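Local coordinates for EDD domain protein, DegV family (Ruminococcus gnavus, PDB 3JR7), which is of unknown function but probably binds a lipid such as a fatty acid, at residues G142-C153 with V163-Q174; L230-V241 with V263-F271. All coordinates share one frame; numbering follows the deposited sequence.

Interaction 1 of 2, residues G142-C153 with V163-Q174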
loop_
_atom_site.group_PDB
_atom_site.type_symbol
_atom_site.label_atom_id
_atom_site.label_comp_id
_atom_site.label_asym_id
_atom_site.label_seq_id
_atom_site.Cartn_x
_atom_site.Cartn_y
_atom_site.Cartn_z
ATOM N N GLY A 142 -2.081 3.075 -0.524
ATOM C CA GLY A 142 -1.240 4.011 -1.316
ATOM C C GLY A 142 -0.953 3.400 -2.703
ATOM O O GLY A 142 -1.069 4.063 -3.726
ATOM N N GLU A 143 -0.613 2.108 -2.731
ATOM C CA GLU A 143 -0.355 1.405 -4.013
ATOM C C GLU A 143 -1.637 1.294 -4.840
ATOM O O GLU A 143 -1.642 1.480 -6.074
ATOM C CB GLU A 143 0.212 0.026 -3.736
ATOM C CG GLU A 143 1.584 0.054 -3.034
ATOM C CD GLU A 143 2.077 -1.329 -2.650
ATOM O OE1 GLU A 143 2.174 -2.194 -3.531
ATOM O OE2 GLU A 143 2.357 -1.544 -1.453
ATOM N N THR A 144 -2.734 0.979 -4.152
ATOM C CA THR A 144 -4.032 0.824 -4.763
ATOM C C THR A 144 -4.383 2.099 -5.505
ATOM O O THR A 144 -4.759 2.075 -6.696
ATOM C CB THR A 144 -5.121 0.574 -3.695
ATOM O OG1 THR A 144 -4.723 -0.501 -2.829
ATOM C CG2 THR A 144 -6.434 0.280 -4.343
ATOM N N LEU A 145 -4.229 3.214 -4.813
ATOM C CA LEU A 145 -4.599 4.504 -5.400
ATOM C C LEU A 145 -3.726 4.866 -6.616
ATOM O O LEU A 145 -4.224 5.391 -7.604
ATOM C CB LEU A 145 -4.555 5.623 -4.360
ATOM C CG LEU A 145 -5.749 5.717 -3.423
ATOM C CD1 LEU A 145 -5.452 6.716 -2.297
ATOM C CD2 LEU A 145 -7.020 6.062 -4.166
ATOM N N ILE A 146 -2.450 4.536 -6.548
ATOM C CA ILE A 146 -1.528 4.715 -7.687
ATOM C C ILE A 146 -1.973 3.863 -8.914
ATOM O O ILE A 146 -2.068 4.391 -10.011
ATOM C CB ILE A 146 -0.067 4.396 -7.276
ATOM C CG1 ILE A 146 0.426 5.422 -6.220
ATOM C CG2 ILE A 146 0.885 4.422 -8.481
ATOM C CD1 ILE A 146 1.669 4.965 -5.476
ATOM N N ALA A 147 -2.321 2.594 -8.682
ATOM C CA ALA A 147 -2.854 1.711 -9.712
ATOM C C ALA A 147 -4.104 2.319 -10.368
ATOM O O ALA A 147 -4.222 2.300 -11.618
ATOM C CB ALA A 147 -3.191 0.310 -9.153
ATOM N N LEU A 148 -5.021 2.847 -9.542
ATOM C CA LEU A 148 -6.231 3.547 -10.042
ATOM C C LEU A 148 -5.889 4.762 -10.910
ATOM O O LEU A 148 -6.520 5.036 -11.949
ATOM C CB LEU A 148 -7.169 3.952 -8.883
ATOM C CG LEU A 148 -7.927 2.808 -8.205
ATOM C CD1 LEU A 148 -8.663 3.194 -6.968
ATOM C CD2 LEU A 148 -8.928 2.125 -9.241
ATOM N N LYS A 149 -4.873 5.494 -10.495
ATOM C CA LYS A 149 -4.434 6.645 -11.259
ATOM C C LYS A 149 -3.858 6.249 -12.633
ATOM O O LYS A 149 -4.114 6.919 -13.622
ATOM C CB LYS A 149 -3.397 7.450 -10.437
ATOM C CG LYS A 149 -2.940 8.787 -11.045
ATOM C CD LYS A 149 -4.124 9.746 -11.365
ATOM C CE LYS A 149 -4.660 10.447 -10.169
ATOM N NZ LYS A 149 -5.701 11.531 -10.488
ATOM N N VAL A 150 -3.075 5.170 -12.682
ATOM C CA VAL A 150 -2.590 4.649 -13.961
ATOM C C VAL A 150 -3.778 4.408 -14.889
ATOM O O VAL A 150 -3.799 4.872 -16.032
ATOM C CB VAL A 150 -1.751 3.335 -13.798
ATOM C CG1 VAL A 150 -1.472 2.724 -15.212
ATOM C CG2 VAL A 150 -0.493 3.594 -12.979
ATOM N N GLN A 151 -4.781 3.709 -14.392
ATOM C CA GLN A 151 -5.962 3.385 -15.207
ATOM C C GLN A 151 -6.695 4.649 -15.637
ATOM O O GLN A 151 -7.176 4.741 -16.753
ATOM C CB GLN A 151 -6.903 2.486 -14.392
ATOM C CG GLN A 151 -8.282 2.119 -15.065
ATOM C CD GLN A 151 -9.197 1.338 -14.100
ATOM O OE1 GLN A 151 -9.377 1.716 -12.966
ATOM N NE2 GLN A 151 -9.705 0.243 -14.540
ATOM N N GLN A 152 -6.790 5.622 -14.736
ATOM C CA GLN A 152 -7.458 6.885 -15.059
ATOM C C GLN A 152 -6.721 7.593 -16.199
ATOM O O GLN A 152 -7.339 7.989 -17.197
ATOM C CB GLN A 152 -7.568 7.775 -13.809
ATOM C CG GLN A 152 -8.272 9.132 -14.056
ATOM C CD GLN A 152 -8.074 10.132 -12.903
ATOM O OE1 GLN A 152 -7.461 9.830 -11.876
ATOM N NE2 GLN A 152 -8.573 11.328 -13.090
ATOM N N CYS A 153 -5.400 7.688 -16.095
ATOM C CA CYS A 153 -4.577 8.278 -17.167
ATOM C C CYS A 153 -4.722 7.539 -18.498
ATOM O O CYS A 153 -4.872 8.164 -19.567
ATOM C CB CYS A 153 -3.133 8.280 -16.757
ATOM S SG CYS A 153 -2.841 9.366 -15.348
ATOM N N VAL A 163 1.485 9.065 -18.976
ATOM C CA VAL A 163 0.990 8.326 -17.825
ATOM C C VAL A 163 2.095 8.302 -16.754
ATOM O O VAL A 163 1.830 8.566 -15.570
ATOM C CB VAL A 163 0.574 6.883 -18.185
ATOM C CG1 VAL A 163 0.197 6.072 -16.886
ATOM C CG2 VAL A 163 -0.566 6.836 -19.252
ATOM N N VAL A 164 3.323 7.993 -17.142
ATOM C CA VAL A 164 4.459 7.964 -16.168
ATOM C C VAL A 164 4.600 9.320 -15.452
ATOM O O VAL A 164 4.657 9.392 -14.190
ATOM C CB VAL A 164 5.789 7.543 -16.849
ATOM C CG1 VAL A 164 6.978 7.767 -15.939
ATOM C CG2 VAL A 164 5.724 6.041 -17.277
ATOM N N GLU A 165 4.633 10.412 -16.234
ATOM C CA GLU A 165 4.721 11.729 -15.618
ATOM C C GLU A 165 3.543 12.023 -14.689
ATOM O O GLU A 165 3.759 12.524 -13.567
ATOM C CB GLU A 165 4.882 12.826 -16.676
ATOM C CG GLU A 165 4.910 14.256 -16.098
ATOM C CD GLU A 165 5.183 15.354 -17.146
ATOM O OE1 GLU A 165 4.843 15.135 -18.312
ATOM O OE2 GLU A 165 5.670 16.446 -16.788
ATOM N N SER A 166 2.307 11.766 -15.134
ATOM C CA SER A 166 1.118 12.103 -14.325
ATOM C C SER A 166 1.073 11.305 -13.036
ATOM O O SER A 166 0.691 11.829 -11.975
ATOM C CB SER A 166 -0.208 11.899 -15.071
ATOM O OG SER A 166 -0.187 12.680 -16.247
ATOM N N VAL A 167 1.479 10.042 -13.120
ATOM C CA VAL A 167 1.445 9.178 -11.960
ATOM C C VAL A 167 2.561 9.511 -10.983
ATOM O O VAL A 167 2.334 9.497 -9.788
ATOM C CB VAL A 167 1.474 7.702 -12.366
ATOM C CG1 VAL A 167 1.665 6.816 -11.137
ATOM C CG2 VAL A 167 0.158 7.351 -13.153
ATOM N N GLU A 168 3.769 9.788 -11.478
ATOM C CA GLU A 168 4.835 10.237 -10.602
ATOM C C GLU A 168 4.435 11.527 -9.877
ATOM O O GLU A 168 4.769 11.678 -8.699
ATOM C CB GLU A 168 6.203 10.353 -11.312
ATOM C CG GLU A 168 6.796 9.006 -11.771
ATOM C CD GLU A 168 7.404 8.107 -10.630
ATOM O OE1 GLU A 168 7.378 8.581 -9.426
ATOM O OE2 GLU A 168 7.937 6.960 -10.968
ATOM N N CYS A 169 3.712 12.427 -10.550
ATOM C CA CYS A 169 3.196 13.639 -9.900
ATOM C C CYS A 169 2.203 13.248 -8.790
ATOM O O CYS A 169 2.295 13.717 -7.658
ATOM C CB CYS A 169 2.507 14.580 -10.909
ATOM S SG CYS A 169 1.598 15.981 -10.118
ATOM N N TYR A 170 1.260 12.395 -9.130
ATOM C CA TYR A 170 0.333 11.899 -8.128
ATOM C C TYR A 170 1.062 11.318 -6.897
ATOM O O TYR A 170 0.675 11.614 -5.746
ATOM C CB TYR A 170 -0.655 10.873 -8.721
ATOM C CG TYR A 170 -1.528 10.286 -7.615
ATOM C CD1 TYR A 170 -2.388 11.107 -6.891
ATOM C CD2 TYR A 170 -1.447 8.949 -7.252
ATOM C CE1 TYR A 170 -3.142 10.612 -5.836
ATOM C CE2 TYR A 170 -2.227 8.435 -6.214
ATOM C CZ TYR A 170 -3.058 9.281 -5.504
ATOM O OH TYR A 170 -3.801 8.818 -4.445
ATOM N N ILE A 171 2.115 10.533 -7.114
ATOM C CA ILE A 171 2.878 9.956 -6.019
ATOM C C ILE A 171 3.429 11.054 -5.112
ATOM O O ILE A 171 3.366 10.963 -3.870
ATOM C CB ILE A 171 3.962 9.031 -6.562
ATOM C CG1 ILE A 171 3.277 7.753 -7.140
ATOM C CG2 ILE A 171 4.948 8.641 -5.525
ATOM C CD1 ILE A 171 4.242 6.826 -7.902
ATOM N N GLU A 172 3.927 12.105 -5.733
ATOM C CA GLU A 172 4.455 13.267 -5.004
ATOM C C GLU A 172 3.372 13.996 -4.187
ATOM O O GLU A 172 3.644 14.438 -3.075
ATOM C CB GLU A 172 5.124 14.233 -6.025
ATOM C CG GLU A 172 5.826 15.464 -5.416
ATOM C CD GLU A 172 4.957 16.707 -5.343
ATOM O OE1 GLU A 172 3.812 16.712 -5.875
ATOM O OE2 GLU A 172 5.437 17.700 -4.753
ATOM N N GLU A 173 2.144 14.065 -4.703
ATOM C CA GLU A 173 1.027 14.661 -3.956
ATOM C C GLU A 173 0.503 13.780 -2.831
ATOM O O GLU A 173 -0.031 14.303 -1.844
ATOM C CB GLU A 173 -0.151 14.969 -4.883
ATOM C CG GLU A 173 0.289 15.938 -5.998
ATOM C CD GLU A 173 -0.697 16.067 -7.181
ATOM O OE1 GLU A 173 -1.487 15.166 -7.510
ATOM O OE2 GLU A 173 -0.649 17.121 -7.819
ATOM N N GLN A 174 0.648 12.459 -2.994
ATOM C CA GLN A 174 0.035 11.472 -2.099
ATOM C C GLN A 174 0.739 11.361 -0.750
ATOM O O GLN A 174 1.949 11.142 -0.715
ATOM C CB GLN A 174 0.045 10.103 -2.786
ATOM C CG GLN A 174 -0.768 9.013 -2.100
ATOM C CD GLN A 174 -0.500 7.642 -2.713
ATOM O OE1 GLN A 174 0.602 7.122 -2.578
ATOM N NE2 GLN A 174 -1.526 7.032 -3.341
#

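Interaction 2 of 2, residues L230-V241 with V263-F271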
loop_
_atom_site.group_PDB
_atom_site.type_symbol
_atom_site.label_atom_id
_atom_site.label_comp_id
_atom_site.label_asym_id
_atom_site.label_seq_id
_atom_site.Cartn_x
_atom_site.Cartn_y
_atom_site.Cartn_z
ATOM N N LEU A 230 -7.789 8.718 16.491
ATOM C CA LEU A 230 -8.417 8.777 15.170
ATOM C C LEU A 230 -8.779 10.216 14.787
ATOM O O LEU A 230 -8.615 10.625 13.621
ATOM C CB LEU A 230 -9.586 7.814 15.056
ATOM C CG LEU A 230 -9.201 6.354 15.190
ATOM C CD1 LEU A 230 -10.508 5.585 15.138
ATOM C CD2 LEU A 230 -8.193 5.811 14.103
ATOM N N VAL A 231 -9.212 10.999 15.768
ATOM C CA VAL A 231 -9.469 12.422 15.548
ATOM C C VAL A 231 -8.181 13.141 15.177
ATOM O O VAL A 231 -8.169 13.917 14.242
ATOM C CB VAL A 231 -10.098 13.090 16.822
ATOM C CG1 VAL A 231 -10.169 14.619 16.705
ATOM C CG2 VAL A 231 -11.498 12.461 17.112
ATOM N N LYS A 232 -7.100 12.908 15.914
ATOM C CA LYS A 232 -5.840 13.558 15.599
ATOM C C LYS A 232 -5.334 13.115 14.208
ATOM O O LYS A 232 -4.776 13.928 13.468
ATOM C CB LYS A 232 -4.768 13.270 16.645
ATOM C CG LYS A 232 -5.020 13.894 17.984
ATOM C CD LYS A 232 -3.750 14.281 18.715
ATOM C CE LYS A 232 -4.006 14.556 20.211
ATOM N NZ LYS A 232 -2.727 14.809 20.971
HETATM N N MSE A 233 -5.524 11.849 13.858
HETATM C CA MSE A 233 -5.159 11.391 12.496
HETATM C C MSE A 233 -5.946 12.163 11.432
HETATM O O MSE A 233 -5.341 12.713 10.501
HETATM C CB MSE A 233 -5.362 9.886 12.290
HETATM C CG MSE A 233 -4.932 9.473 10.870
HETATM SE SE MSE A 233 -4.797 7.588 10.640
HETATM C CE MSE A 233 -4.096 7.262 12.411
ATOM N N ALA A 234 -7.265 12.241 11.604
ATOM C CA ALA A 234 -8.142 13.045 10.717
ATOM C C ALA A 234 -7.663 14.472 10.571
ATOM O O ALA A 234 -7.667 14.986 9.475
ATOM C CB ALA A 234 -9.631 13.038 11.195
ATOM N N ASP A 235 -7.272 15.109 11.672
ATOM C CA ASP A 235 -6.743 16.452 11.620
ATOM C C ASP A 235 -5.442 16.466 10.807
ATOM O O ASP A 235 -5.262 17.387 10.014
ATOM C CB ASP A 235 -6.483 17.048 12.999
ATOM C CG ASP A 235 -7.755 17.275 13.794
ATOM O OD1 ASP A 235 -8.834 17.447 13.198
ATOM O OD2 ASP A 235 -7.662 17.285 15.048
ATOM N N CYS A 236 -4.542 15.494 11.015
ATOM C CA CYS A 236 -3.269 15.489 10.266
ATOM C C CYS A 236 -3.520 15.389 8.774
ATOM O O CYS A 236 -2.917 16.126 7.965
ATOM C CB CYS A 236 -2.387 14.348 10.673
ATOM S SG CYS A 236 -1.688 14.487 12.302
ATOM N N VAL A 237 -4.420 14.498 8.391
ATOM C CA VAL A 237 -4.732 14.305 6.976
ATOM C C VAL A 237 -5.261 15.612 6.419
ATOM O O VAL A 237 -4.822 16.080 5.351
ATOM C CB VAL A 237 -5.787 13.221 6.755
ATOM C CG1 VAL A 237 -6.099 13.112 5.282
ATOM C CG2 VAL A 237 -5.332 11.874 7.368
ATOM N N ALA A 238 -6.164 16.225 7.180
ATOM C CA ALA A 238 -6.800 17.463 6.751
ATOM C C ALA A 238 -5.810 18.631 6.631
ATOM O O ALA A 238 -5.939 19.465 5.728
ATOM C CB ALA A 238 -7.975 17.826 7.677
ATOM N N ALA A 239 -4.822 18.681 7.526
ATOM C CA ALA A 239 -3.794 19.743 7.486
ATOM C C ALA A 239 -2.898 19.701 6.234
ATOM O O ALA A 239 -2.366 20.724 5.832
ATOM C CB ALA A 239 -2.925 19.698 8.744
ATOM N N ASP A 240 -2.698 18.508 5.671
ATOM C CA ASP A 240 -1.796 18.321 4.552
ATOM C C ASP A 240 -2.545 18.322 3.227
ATOM O O ASP A 240 -1.942 18.590 2.198
ATOM C CB ASP A 240 -1.036 16.990 4.652
ATOM C CG ASP A 240 -0.049 16.938 5.796
ATOM O OD1 ASP A 240 0.430 18.013 6.252
ATOM O OD2 ASP A 240 0.252 15.793 6.244
ATOM N N VAL A 241 -3.822 18.010 3.202
ATOM C CA VAL A 241 -4.440 17.690 1.908
ATOM C C VAL A 241 -4.614 18.987 1.110
ATOM O O VAL A 241 -4.880 20.032 1.698
ATOM C CB VAL A 241 -5.743 16.855 2.020
ATOM C CG1 VAL A 241 -6.943 17.697 2.558
ATOM C CG2 VAL A 241 -6.111 16.226 0.637
ATOM N N VAL A 263 -13.528 6.688 10.815
ATOM C CA VAL A 263 -12.482 7.507 10.204
ATOM C C VAL A 263 -13.004 8.196 8.970
ATOM O O VAL A 263 -12.767 9.380 8.788
ATOM C CB VAL A 263 -11.208 6.663 9.912
ATOM C CG1 VAL A 263 -10.208 7.428 9.054
ATOM C CG2 VAL A 263 -10.622 6.230 11.239
ATOM N N GLN A 264 -13.769 7.472 8.153
ATOM C CA GLN A 264 -14.293 8.033 6.945
ATOM C C GLN A 264 -15.192 9.242 7.300
ATOM O O GLN A 264 -15.123 10.327 6.651
ATOM C CB GLN A 264 -15.021 6.941 6.160
ATOM C CG GLN A 264 -15.541 7.317 4.779
ATOM C CD GLN A 264 -16.269 6.185 4.147
ATOM O OE1 GLN A 264 -17.139 5.578 4.786
ATOM N NE2 GLN A 264 -15.875 5.817 2.907
ATOM N N ARG A 265 -15.990 9.066 8.360
ATOM C CA ARG A 265 -16.928 10.092 8.811
ATOM C C ARG A 265 -16.183 11.328 9.309
ATOM O O ARG A 265 -16.506 12.453 8.915
ATOM C CB ARG A 265 -17.844 9.509 9.917
ATOM C CG ARG A 265 -18.898 10.483 10.443
ATOM C CD ARG A 265 -19.720 9.936 11.612
ATOM N NE ARG A 265 -18.937 10.033 12.847
ATOM C CZ ARG A 265 -18.671 11.173 13.476
ATOM N NH1 ARG A 265 -19.155 12.317 13.023
ATOM N NH2 ARG A 265 -17.927 11.168 14.581
ATOM N N LEU A 266 -15.156 11.129 10.140
ATOM C CA LEU A 266 -14.341 12.241 10.618
ATOM C C LEU A 266 -13.681 13.003 9.477
ATOM O O LEU A 266 -13.569 14.205 9.520
ATOM C CB LEU A 266 -13.225 11.756 11.573
ATOM C CG LEU A 266 -13.675 11.151 12.912
ATOM C CD1 LEU A 266 -12.504 10.375 13.589
ATOM C CD2 LEU A 266 -14.195 12.256 13.796
ATOM N N LEU A 267 -13.184 12.290 8.481
ATOM C CA LEU A 267 -12.499 12.941 7.364
ATOM C C LEU A 267 -13.469 13.769 6.560
ATOM O O LEU A 267 -13.144 14.860 6.134
ATOM C CB LEU A 267 -11.802 11.903 6.470
ATOM C CG LEU A 267 -10.614 11.255 7.160
ATOM C CD1 LEU A 267 -10.231 9.922 6.491
ATOM C CD2 LEU A 267 -9.373 12.200 7.277
ATOM N N LYS A 268 -14.654 13.227 6.355
ATOM C CA LYS A 268 -15.697 13.927 5.610
ATOM C C LYS A 268 -16.170 15.216 6.280
ATOM O O LYS A 268 -16.609 16.135 5.612
ATOM C CB LYS A 268 -16.876 13.010 5.434
ATOM C CG LYS A 268 -17.943 13.550 4.535
ATOM C CD LYS A 268 -18.909 12.428 4.125
ATOM C CE LYS A 268 -19.570 12.714 2.794
ATOM N NZ LYS A 268 -20.647 13.693 2.912
ATOM N N GLU A 269 -16.070 15.283 7.595
ATOM C CA GLU A 269 -16.347 16.501 8.302
ATOM C C GLU A 269 -15.300 17.597 8.018
ATOM O O GLU A 269 -15.586 18.798 8.211
ATOM C CB GLU A 269 -16.376 16.259 9.817
ATOM C CG GLU A 269 -17.434 15.346 10.360
ATOM C CD GLU A 269 -17.340 15.198 11.882
ATOM O OE1 GLU A 269 -16.240 14.901 12.455
ATOM O OE2 GLU A 269 -18.388 15.390 12.513
ATOM N N ARG A 270 -14.092 17.188 7.654
ATOM C CA ARG A 270 -12.960 18.073 7.504
ATOM C C ARG A 270 -12.661 18.532 6.068
ATOM O O ARG A 270 -12.119 19.573 5.901
ATOM C CB ARG A 270 -11.712 17.476 8.158
ATOM C CG ARG A 270 -11.873 17.229 9.627
ATOM C CD ARG A 270 -10.921 16.264 10.198
ATOM N NE ARG A 270 -10.888 16.453 11.622
ATOM C CZ ARG A 270 -11.908 16.225 12.420
ATOM N NH1 ARG A 270 -11.791 16.471 13.681
ATOM N NH2 ARG A 270 -13.036 15.756 11.943
ATOM N N PHE A 271 -13.010 17.743 5.065
ATOM C CA PHE A 271 -12.798 18.125 3.654
ATOM C C PHE A 271 -13.596 17.237 2.715
ATOM O O PHE A 271 -13.952 16.102 3.042
ATOM C CB PHE A 271 -11.312 18.089 3.248
ATOM C CG PHE A 271 -10.614 16.763 3.527
ATOM C CD1 PHE A 271 -10.587 15.750 2.560
ATOM C CD2 PHE A 271 -9.985 16.551 4.732
ATOM C CE1 PHE A 271 -9.927 14.537 2.790
ATOM C CE2 PHE A 271 -9.316 15.354 4.995
ATOM C CZ PHE A 271 -9.310 14.329 4.036
#

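Interaction 1 of 2, residues G142-C153 with V163-Q174
Tyr170 packs against Lys149 and Leu145 where two consecutive helices, 141-155 and 160-173, pair as an antiparallel hairpin on the N-terminal sheet of this DegV-family fold. The segment axes approach to 9.5 Å, with 146° between their directions. With chi1 at 175°, Tyr170 CG stands opposite the backbone N, and the ring is carried across to the first helix. From the root outward, Tyr170 CB meets Lys149 CG at 3.9 Å, CG and CD1 lie beneath Lys149 CE, which comes over one face, and CD2 faces Lys149 CB. Further on, CE2 reaches the carbonyl group of Leu145, and the backbone N of Ile146 stands at the ring edge. At the tip, Tyr170 OH touches Leu145 CB at 3.3 Å. The same hydroxyl oxygen accepts a hydrogen bond from Gln174 NE2. Lys149 can lean over the ring because its chain is bent at chi2 and chi3; its NZ then donates a hydrogen bond to Gln152 OE1. One turn earlier on helix 160-173, Val167 enters a knobs-into-holes socket made by Ile146, Lys149, Val150 and Cys153: Val167 CG1 meets Ile146 CG2 at 3.7 Å and Val167 CG2 meets Val150 CG2 at 3.8 Å. Val167 and Ile171 also touch Phe134, and Val150 and Val163 touch Tyr100, both on strands of the sheet below. Where the helix ends, the extended Gln174 side chain reaches back: Gln174 NE2 donates to Gly142 O at 3.0 Å, on a lone pair in the carbonyl plane, an oxygen that also accepts from Ile146 N.

Interaction 2 of 2, residues L230-V241 with V263-F271
Two helices on the same face of the C-terminal sheet, 226-240 and 257-270, meet here side by side, their segments 9.2 Å apart at closest approach and inclined at 41°. Small residues on the first helix allow this closeness: Ala234 CB rests on Leu266 CB at 3.8 Å, while Leu267 CD2 lies against both Ala234 CA and Val237 CB. Toward the start of the segments, Leu230 CD2 meets Val263 CG2. Arg270 lies as a knob among Val231, Ala234, Asp235 and Ala238. Its chain, extended from CG to NE, passes Ala234 CB with CD, and this methyl also covers one face of the guanidinium. Asp235 OD1 accepts from both Arg270 NE, at 2.8 Å and 162°, and Arg270 NH1, at 3.2 Å; the grip is side-on and in the guanidinium plane, though 28° out of the carboxylate plane. Arg270 NH2 turns back to Leu266 O at 2.9 Å, which helps fix the rotation of the group. Beyond the helix ends, Val241 CG1 makes a CH-pi contact over the centre of the Phe271 ring, 3.9 Å from the centroid, with Leu267 O above the opposite face. Val263 and Leu267 also reach Val296, and Phe271 reaches Leu249, on the strands beneath. Helix 257-270 is the connection of a beta-alpha-beta crossover between the parallel neighbours 248-253 and 275-280, and helix 226-240 packs beside it on the same sheet, as in other alpha/beta folds.

In the fold
Interaction 1 closes before interaction 2 opens along the chain, and their centres are about 22 Å apart; the nearest atoms come within about 6 Å without touching. Each contact belongs to a different sheet. Helices 141-155 and 160-173 follow one another directly and lie against strands 22-27, 98-103 and 130-135, whereas helices 226-240 and 257-270 are separated by strand 248-253 and lie against strands 176-179, 248-253 and 294-297. Strand 176-179, which follows helix 160-173, leads the chain from the first sheet into the second. The two helix pairs thus dress the two alpha/beta halves of a DegV-type protein, whose family is generally associated with lipid binding.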